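Local atomic coordinates of carbon monoxide dehydrogenase (PDB entry 6T7J), a protein that probably catalyses the reversible oxidation of carbon monoxide to carbon dioxide at a nickel-iron-sulfur cluster, here found without nickel, passing electrons through further iron-sulfur clusters. Residues 331-336 against 402-407. Sequence-based numbering, arbitrary orientation.
Sequences TGAVEA and DRVHIP
T331 meets H405 through the backbone: H405 N donates to T331 O at 2.9 Å, with an N-H...O angle of 159°. The same carbonyl oxygen receives a CA-H...O contact from V404 CA at 3.2 Å, and T331 CA returns one to H405 O at 3.5 Å. The T331 side chain has OG1 between its own N and carbonyl carbon (chi1 67°), bonded to A328 O in the preceding helical turn; OG1 also accepts a weak bond from A333 N. CG2 lies 3.9 Å from H405 O and loosely near P407 CD. Threonine suits the site, its hydroxyl turned back to the helix end and its methyl probably covering the side towards P407 and L23. G332 then leaves the helix with positive phi (83°), and a side chain here would collide with R403 O, so glycine fits on both counts. V404 CG2 lies over the carbonyl of G332, 3.4 Å from its O. A333 directs its CB at segment 402-407, where I406 CD1 reaches it at 3.8 Å and V404 CG1 at 4.4 Å; its single methyl lets two branched side chains approach. Beyond it the chain enters strand 336-339, between strands 261-268 and 358-361 of a parallel sheet, E335 OE1 forming a salt bridge with R399. Helix 20-30 flanks the contact: L23 touches T331, H405 and P407, while E22 OE1 is hydrogen-bonded to H405 NE2 and K26 NZ to R403 O.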
loop_
_atom_site.group_PDB
_atom_site.type_symbol
_atom_site.label_atom_id
_atom_site.label_comp_id
_atom_site.label_asym_id
_atom_site.label_seq_id
_atom_site.Cartn_x
_atom_site.Cartn_y
_atom_site.Cartn_z
ATOM N N THR A 331 30.265 13.803 14.534
ATOM C CA THR A 331 31.001 14.164 15.741
ATOM C C THR A 331 32.265 13.328 15.886
ATOM O O THR A 331 33.238 13.774 16.506
ATOM C CB THR A 331 30.123 13.993 16.983
ATOM O OG1 THR A 331 29.833 12.602 17.179
ATOM C CG2 THR A 331 28.824 14.771 16.840
ATOM N N GLY A 332 32.273 12.124 15.319
ATOM C CA GLY A 332 33.414 11.239 15.407
ATOM C C GLY A 332 33.492 10.417 16.672
ATOM O O GLY A 332 34.485 9.708 16.869
ATOM N N ALA A 333 32.475 10.477 17.530
ATOM C CA ALA A 333 32.514 9.817 18.828
ATOM C C ALA A 333 31.453 8.735 18.983
ATOM O O ALA A 333 31.262 8.231 20.094
ATOM C CB ALA A 333 32.366 10.849 19.952
ATOM N N VAL A 334 30.761 8.362 17.912
ATOM C CA VAL A 334 29.718 7.344 17.983
ATOM C C VAL A 334 30.350 5.988 17.693
ATOM O O VAL A 334 30.757 5.707 16.562
ATOM C CB VAL A 334 28.568 7.641 17.016
ATOM C CG1 VAL A 334 27.587 6.480 16.994
ATOM C CG2 VAL A 334 27.860 8.921 17.421
ATOM N N GLU A 335 30.435 5.142 18.720
ATOM C CA GLU A 335 30.958 3.796 18.520
ATOM C C GLU A 335 29.974 2.935 17.741
ATOM O O GLU A 335 30.381 2.119 16.906
ATOM C CB GLU A 335 31.278 3.155 19.867
ATOM C CG GLU A 335 32.664 3.466 20.369
ATOM C CD GLU A 335 32.843 4.921 20.752
ATOM O OE1 GLU A 335 32.143 5.383 21.681
ATOM O OE2 GLU A 335 33.683 5.603 20.125
ATOM N N ALA A 336 28.680 3.102 18.000
ATOM C CA ALA A 336 27.668 2.310 17.320
ATOM C C ALA A 336 26.339 3.048 17.350
ATOM O O ALA A 336 25.994 3.688 18.353
ATOM C CB ALA A 336 27.520 0.924 17.963
ATOM N N ASP A 402 41.500 12.372 16.966
ATOM C CA ASP A 402 41.964 13.542 16.231
ATOM C C ASP A 402 40.852 14.199 15.422
ATOM O O ASP A 402 40.958 15.386 15.099
ATOM C CB ASP A 402 43.115 13.151 15.303
ATOM C CG ASP A 402 42.793 11.931 14.461
ATOM O OD1 ASP A 402 42.396 10.898 15.039
ATOM O OD2 ASP A 402 42.933 12.003 13.221
ATOM N N ARG A 403 39.793 13.459 15.091
ATOM C CA ARG A 403 38.694 13.965 14.279
ATOM C C ARG A 403 37.394 14.074 15.071
ATOM O O ARG A 403 36.304 14.004 14.497
ATOM C CB ARG A 403 38.483 13.081 13.051
ATOM C CG ARG A 403 39.740 12.815 12.246
ATOM C CD ARG A 403 39.572 11.587 11.366
ATOM N NE ARG A 403 38.422 11.708 10.474
ATOM C CZ ARG A 403 37.809 10.677 9.902
ATOM N NH1 ARG A 403 36.768 10.882 9.105
ATOM N NH2 ARG A 403 38.235 9.440 10.127
ATOM N N VAL A 404 37.489 14.247 16.386
ATOM C CA VAL A 404 36.320 14.310 17.255
ATOM C C VAL A 404 35.983 15.768 17.526
ATOM O O VAL A 404 36.852 16.549 17.935
ATOM C CB VAL A 404 36.559 13.545 18.569
ATOM C CG1 VAL A 404 35.524 13.942 19.613
ATOM C CG2 VAL A 404 36.521 12.045 18.322
ATOM N N HIS A 405 34.722 16.137 17.296
ATOM C CA HIS A 405 34.219 17.472 17.621
ATOM C C HIS A 405 32.773 17.320 18.080
ATOM O O HIS A 405 31.858 17.235 17.256
ATOM C CB HIS A 405 34.326 18.422 16.434
ATOM C CG HIS A 405 33.736 19.775 16.688
ATOM N ND1 HIS A 405 34.499 20.862 17.058
ATOM C CD2 HIS A 405 32.458 20.217 16.629
ATOM C CE1 HIS A 405 33.717 21.914 17.214
ATOM N NE2 HIS A 405 32.472 21.550 16.962
ATOM N N ILE A 406 32.572 17.277 19.390
ATOM C CA ILE A 406 31.242 17.234 19.989
ATOM C C ILE A 406 30.853 18.662 20.349
ATOM O O ILE A 406 31.589 19.318 21.102
ATOM C CB ILE A 406 31.211 16.325 21.226
ATOM C CG1 ILE A 406 31.654 14.907 20.860
ATOM C CG2 ILE A 406 29.821 16.316 21.849
ATOM C CD1 ILE A 406 31.863 14.003 22.059
ATOM N N PRO A 407 29.749 19.192 19.829
ATOM C CA PRO A 407 29.326 20.536 20.240
ATOM C C PRO A 407 28.950 20.558 21.717
ATOM O O PRO A 407 28.206 19.701 22.199
ATOM C CB PRO A 407 28.122 20.825 19.336
ATOM C CG PRO A 407 28.273 19.885 18.179
ATOM C CD PRO A 407 28.913 18.655 18.743
#